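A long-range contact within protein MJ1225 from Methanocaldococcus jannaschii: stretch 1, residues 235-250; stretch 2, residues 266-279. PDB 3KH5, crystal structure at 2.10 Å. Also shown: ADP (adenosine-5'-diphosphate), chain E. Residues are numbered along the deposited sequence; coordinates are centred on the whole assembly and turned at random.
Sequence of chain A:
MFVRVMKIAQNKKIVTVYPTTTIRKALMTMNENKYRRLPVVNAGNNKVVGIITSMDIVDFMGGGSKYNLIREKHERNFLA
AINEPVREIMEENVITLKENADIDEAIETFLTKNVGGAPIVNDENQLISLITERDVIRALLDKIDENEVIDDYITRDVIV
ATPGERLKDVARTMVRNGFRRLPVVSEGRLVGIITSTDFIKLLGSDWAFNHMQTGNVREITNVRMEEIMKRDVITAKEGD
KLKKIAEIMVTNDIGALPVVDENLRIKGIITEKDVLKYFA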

# COMPACT_ATOMS: atom_id res chain seq x y z
N THR A 235 12.27 -6.26 11.82
CA THR A 235 11.36 -6.17 12.96
C THR A 235 11.77 -5.05 13.92
O THR A 235 12.90 -4.56 13.86
CB THR A 235 11.34 -7.50 13.76
OG1 THR A 235 12.64 -7.76 14.30
CG2 THR A 235 10.93 -8.66 12.86
N ALA A 236 10.85 -4.64 14.79
CA ALA A 236 11.18 -3.77 15.91
C ALA A 236 10.98 -4.55 17.20
O ALA A 236 10.47 -5.68 17.17
CB ALA A 236 10.31 -2.52 15.89
N LYS A 237 11.40 -3.99 18.33
CA LYS A 237 11.12 -4.59 19.63
C LYS A 237 10.86 -3.49 20.64
O LYS A 237 11.34 -2.36 20.48
CB LYS A 237 12.24 -5.54 20.09
CG LYS A 237 13.64 -4.92 20.18
CD LYS A 237 14.63 -5.80 20.97
CE LYS A 237 15.33 -6.84 20.09
NZ LYS A 237 14.62 -8.18 20.11
N GLU A 238 10.07 -3.80 21.67
CA GLU A 238 9.79 -2.85 22.73
C GLU A 238 11.10 -2.30 23.29
O GLU A 238 12.07 -3.05 23.47
CB GLU A 238 8.95 -3.49 23.84
CG GLU A 238 7.47 -3.61 23.48
CD GLU A 238 6.64 -4.23 24.59
OE1 GLU A 238 6.86 -5.42 24.91
OE2 GLU A 238 5.75 -3.54 25.12
N GLY A 239 11.13 -0.99 23.51
CA GLY A 239 12.35 -0.34 23.97
C GLY A 239 13.12 0.40 22.88
O GLY A 239 13.92 1.28 23.19
N ASP A 240 12.88 0.05 21.61
CA ASP A 240 13.56 0.70 20.48
C ASP A 240 13.19 2.17 20.40
O ASP A 240 12.07 2.56 20.73
CB ASP A 240 13.19 0.05 19.15
CG ASP A 240 13.75 -1.35 18.99
OD1 ASP A 240 14.64 -1.74 19.78
OD2 ASP A 240 13.30 -2.06 18.07
N LYS A 241 14.13 2.99 19.93
CA LYS A 241 13.89 4.42 19.78
C LYS A 241 13.03 4.70 18.56
O LYS A 241 13.22 4.07 17.51
CB LYS A 241 15.21 5.20 19.70
CG LYS A 241 16.10 5.11 20.94
CD LYS A 241 15.33 5.32 22.25
CE LYS A 241 16.25 5.67 23.43
NZ LYS A 241 17.54 4.79 23.42
N LEU A 242 12.08 5.62 18.70
CA LEU A 242 11.17 5.97 17.61
C LEU A 242 11.95 6.49 16.42
O LEU A 242 11.63 6.16 15.27
CB LEU A 242 10.14 7.01 18.06
CG LEU A 242 9.15 7.47 16.97
CD1 LEU A 242 8.27 6.32 16.48
CD2 LEU A 242 8.29 8.62 17.47
N LYS A 243 12.97 7.31 16.69
CA LYS A 243 13.79 7.89 15.63
C LYS A 243 14.56 6.83 14.84
O LYS A 243 14.67 6.94 13.62
CB LYS A 243 14.74 8.97 16.16
CG LYS A 243 15.56 9.67 15.06
CD LYS A 243 16.19 10.97 15.54
CE LYS A 243 17.39 11.33 14.65
NZ LYS A 243 18.06 12.58 15.10
N LYS A 244 15.08 5.81 15.53
CA LYS A 244 15.77 4.71 14.84
C LYS A 244 14.81 3.99 13.90
O LYS A 244 15.12 3.78 12.72
CB LYS A 244 16.39 3.74 15.85
CG LYS A 244 16.71 2.35 15.27
CD LYS A 244 17.25 1.41 16.35
CE LYS A 244 17.10 -0.05 15.92
NZ LYS A 244 18.05 -0.42 14.82
N ILE A 245 13.64 3.63 14.42
CA ILE A 245 12.61 2.95 13.63
C ILE A 245 12.15 3.80 12.43
O ILE A 245 12.16 3.31 11.29
CB ILE A 245 11.42 2.47 14.51
CG1 ILE A 245 11.89 1.40 15.51
CG2 ILE A 245 10.27 1.95 13.65
CD1 ILE A 245 12.73 0.26 14.92
N ALA A 246 11.79 5.06 12.68
CA ALA A 246 11.42 6.00 11.61
C ALA A 246 12.49 6.10 10.52
O ALA A 246 12.16 6.13 9.33
CB ALA A 246 11.13 7.38 12.19
N GLU A 247 13.75 6.13 10.93
CA GLU A 247 14.86 6.21 9.98
C GLU A 247 14.98 4.95 9.12
O GLU A 247 15.22 5.04 7.91
CB GLU A 247 16.18 6.48 10.72
CG GLU A 247 17.39 6.64 9.81
CD GLU A 247 18.65 6.97 10.58
OE1 GLU A 247 19.42 7.84 10.12
OE2 GLU A 247 18.88 6.37 11.66
N ILE A 248 14.83 3.78 9.75
CA ILE A 248 14.82 2.51 9.03
C ILE A 248 13.75 2.48 7.93
O ILE A 248 14.03 2.08 6.80
CB ILE A 248 14.69 1.30 9.99
CG1 ILE A 248 16.03 1.06 10.70
CG2 ILE A 248 14.28 0.03 9.23
CD1 ILE A 248 15.87 0.41 12.07
N MET A 249 12.53 2.93 8.26
CA MET A 249 11.42 2.95 7.30
C MET A 249 11.73 3.81 6.08
O MET A 249 11.61 3.38 4.93
CB MET A 249 10.14 3.49 7.96
CG MET A 249 9.58 2.62 9.08
SD MET A 249 8.27 3.46 9.99
CE MET A 249 7.66 2.12 11.01
N VAL A 250 12.16 5.03 6.36
CA VAL A 250 12.35 6.07 5.37
C VAL A 250 13.57 5.83 4.46
O VAL A 250 13.55 6.22 3.28
CB VAL A 250 12.38 7.43 6.13
CG1 VAL A 250 13.47 8.44 5.56
CG2 VAL A 250 10.99 8.08 6.17
N ILE A 266 4.95 -12.25 18.55
CA ILE A 266 4.49 -10.94 18.08
C ILE A 266 3.90 -10.13 19.22
O ILE A 266 2.96 -10.57 19.89
CB ILE A 266 3.40 -11.08 17.00
CG1 ILE A 266 3.75 -12.20 16.01
CG2 ILE A 266 3.16 -9.74 16.29
CD1 ILE A 266 5.03 -11.96 15.25
N LYS A 267 4.45 -8.93 19.43
CA LYS A 267 3.94 -8.02 20.44
C LYS A 267 3.09 -6.90 19.85
O LYS A 267 2.42 -6.16 20.58
CB LYS A 267 5.10 -7.40 21.24
CG LYS A 267 6.13 -8.41 21.78
CD LYS A 267 5.50 -9.51 22.65
CE LYS A 267 4.75 -8.96 23.87
NZ LYS A 267 5.52 -7.93 24.65
N GLY A 268 3.13 -6.77 18.53
CA GLY A 268 2.46 -5.67 17.86
C GLY A 268 3.02 -5.42 16.48
O GLY A 268 3.72 -6.26 15.91
N ILE A 269 2.69 -4.26 15.92
CA ILE A 269 3.19 -3.83 14.63
C ILE A 269 3.25 -2.32 14.73
O ILE A 269 2.47 -1.71 15.47
CB ILE A 269 2.27 -4.33 13.46
CG1 ILE A 269 2.89 -4.03 12.09
CG2 ILE A 269 0.84 -3.77 13.59
CD1 ILE A 269 2.20 -4.74 10.92
N ILE A 270 4.20 -1.71 14.04
CA ILE A 270 4.29 -0.25 14.00
C ILE A 270 4.48 0.18 12.55
O ILE A 270 5.24 -0.44 11.80
CB ILE A 270 5.41 0.28 14.93
CG1 ILE A 270 5.49 1.82 14.89
CG2 ILE A 270 6.76 -0.39 14.61
CD1 ILE A 270 6.13 2.45 16.11
N THR A 271 3.77 1.22 12.15
CA THR A 271 3.83 1.67 10.77
C THR A 271 4.13 3.15 10.72
O THR A 271 4.16 3.83 11.75
CB THR A 271 2.50 1.40 10.01
OG1 THR A 271 1.48 2.29 10.49
CG2 THR A 271 2.04 -0.05 10.17
N GLU A 272 4.33 3.65 9.50
CA GLU A 272 4.56 5.06 9.27
C GLU A 272 3.46 5.95 9.83
O GLU A 272 3.74 7.04 10.31
CB GLU A 272 4.73 5.33 7.78
CG GLU A 272 6.05 4.81 7.23
CD GLU A 272 6.17 4.97 5.73
OE1 GLU A 272 5.20 4.67 5.00
OE2 GLU A 272 7.25 5.39 5.28
N LYS A 273 2.20 5.49 9.76
CA LYS A 273 1.10 6.27 10.32
C LYS A 273 1.26 6.41 11.83
O LYS A 273 1.02 7.48 12.39
CB LYS A 273 -0.27 5.68 9.99
CG LYS A 273 -1.42 6.68 10.20
CD LYS A 273 -2.80 6.06 9.97
CE LYS A 273 -2.96 5.52 8.55
NZ LYS A 273 -2.74 6.56 7.50
N ASP A 274 1.69 5.33 12.49
CA ASP A 274 1.95 5.33 13.93
C ASP A 274 3.08 6.28 14.31
O ASP A 274 3.00 6.95 15.34
CB ASP A 274 2.34 3.94 14.41
CG ASP A 274 1.21 2.95 14.27
OD1 ASP A 274 0.05 3.32 14.54
OD2 ASP A 274 1.50 1.79 13.90
N VAL A 275 4.15 6.28 13.51
CA VAL A 275 5.27 7.20 13.71
C VAL A 275 4.76 8.64 13.70
O VAL A 275 5.15 9.44 14.55
CB VAL A 275 6.38 7.02 12.63
CG1 VAL A 275 7.43 8.13 12.72
CG2 VAL A 275 7.04 5.66 12.78
N LEU A 276 3.88 8.95 12.75
CA LEU A 276 3.35 10.30 12.64
C LEU A 276 2.49 10.74 13.82
O LEU A 276 2.21 11.93 13.98
CB LEU A 276 2.61 10.49 11.31
CG LEU A 276 3.41 10.66 10.01
CD1 LEU A 276 2.45 10.78 8.84
CD2 LEU A 276 4.33 11.88 10.06
N LYS A 277 2.07 9.79 14.67
CA LYS A 277 1.32 10.14 15.88
C LYS A 277 2.19 10.90 16.90
O LYS A 277 1.65 11.54 17.81
CB LYS A 277 0.69 8.91 16.52
CG LYS A 277 -0.42 8.27 15.70
CD LYS A 277 -0.72 6.89 16.25
CE LYS A 277 -1.79 6.18 15.44
NZ LYS A 277 -2.03 4.79 15.94
N TYR A 278 3.51 10.83 16.72
CA TYR A 278 4.45 11.66 17.49
C TYR A 278 4.14 13.14 17.29
O TYR A 278 4.24 13.92 18.24
CB TYR A 278 5.91 11.38 17.09
CG TYR A 278 6.96 12.12 17.91
CD1 TYR A 278 7.34 11.66 19.17
CD2 TYR A 278 7.56 13.28 17.43
CE1 TYR A 278 8.29 12.33 19.92
CE2 TYR A 278 8.52 13.97 18.18
CZ TYR A 278 8.88 13.48 19.43
OH TYR A 278 9.82 14.14 20.18
N PHE A 279 3.77 13.52 16.07
CA PHE A 279 3.50 14.92 15.74
C PHE A 279 2.02 15.29 15.77
O PHE A 279 1.63 16.37 15.30
CB PHE A 279 4.10 15.28 14.37
CG PHE A 279 5.58 15.04 14.27
CD1 PHE A 279 6.49 16.05 14.58
CD2 PHE A 279 6.07 13.80 13.87
CE1 PHE A 279 7.87 15.83 14.49
CE2 PHE A 279 7.45 13.56 13.78
CZ PHE A 279 8.35 14.58 14.09
PB ADP E . -0.45 -0.60 6.32
O1B ADP E . 0.79 -0.01 5.75
O2B ADP E . -0.29 -2.20 6.64
O3B ADP E . -1.74 -0.48 5.35
PA ADP E . -1.39 1.58 7.95
O1A ADP E . -0.37 2.65 8.09
O2A ADP E . -2.49 1.86 6.81
O3A ADP E . -0.78 0.10 7.72
O5' ADP E . -2.10 1.29 9.35
C5' ADP E . -3.01 2.19 10.00
C4' ADP E . -3.12 1.70 11.47
O4' ADP E . -3.45 0.28 11.44
C3' ADP E . -1.80 1.84 12.24
O3' ADP E . -2.07 2.15 13.61
C2' ADP E . -1.17 0.45 12.12
O2' ADP E . -0.33 0.15 13.25
C1' ADP E . -2.39 -0.48 12.08
N9 ADP E . -2.08 -1.75 11.34
C8 ADP E . -1.39 -1.87 10.19
N7 ADP E . -1.31 -3.15 9.84
C5 ADP E . -1.93 -3.87 10.77
C6 ADP E . -2.17 -5.23 10.94
N6 ADP E . -1.72 -6.12 10.05
N1 ADP E . -2.86 -5.63 12.01
C2 ADP E . -3.31 -4.75 12.91
N3 ADP E . -3.10 -3.45 12.77
C4 ADP E . -2.42 -2.98 11.71

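The contact sets one helix against a strand and the helix that follows it. Helix 242-250 crosses strand 266-271 at 65° with a closest axis approach of 10.2 Å, a spacing that leaves room for a layer of side chains. Where the second stretch turns helical the backbones draw closer: the CA atoms of A246 and V275 are 6.6 Å apart, against 8.0 Å for those of A236 and I270. A small residue on one side and a beta-branched one on the other suit the tighter spacing, and A246 CB touches V275 CG1 at 3.8 Å.

Apolar packing does most of the work. L242, I245 and M249 point their CA-to-CB bonds toward the second stretch, at a helical spacing of three and four residues. L242, with chi1 t, meets three residues: its CD1 lies 4.0 Å from V275 CG2 and 4.4 Å from I270 CD1, while its CD2 comes within 3.6 Å of Y278 CD1, approaching the ring obliquely. I270 meets the first stretch at several points, its CG2 lying 4.3 Å from both A236 CB and I245 CG2. M249, extended through chi2 and chi3 in t, reaches the junction of strand and helix. Its CE sits 3.6 Å from I270 O and its SD 3.8 Å from both V275 CG2 and E272 CG, so a flexible thioether fills space against backbone and side chain alike.

The charged pairing is a single salt bridge at the exposed margin, E238 OE1 to K267 NZ at 2.9 Å. K267 folds through four m rotamers to meet the carboxylate. No hydrogen bond joins the stretches, so apart from this bridge the contact rests on apolar packing.

Polar bonds instead shape each stretch internally. A type II turn runs from K237 to D240, closed by D240 N to K237 O at 3.1 Å and reinforced by K237 N to D240 OD2 at 2.7 Å. G239, at phi 101°, takes a backbone conformation in which a CB would jam against the preceding carbonyl. In the second stretch, T271 occupies the N-cap position, and its N donates to D274 OD2 at 2.9 Å.

The alternation of the strand divides the labour: I270 points toward helix 242-250, whereas I269 and T271 point away, and both lie beside ADP. T271 OG1 donates to ADP O1A at 3.1 Å, and D274 accepts both ribose hydroxyls, OD1 from O3' at 2.6 Å and OD2 from O2' at 2.5 Å.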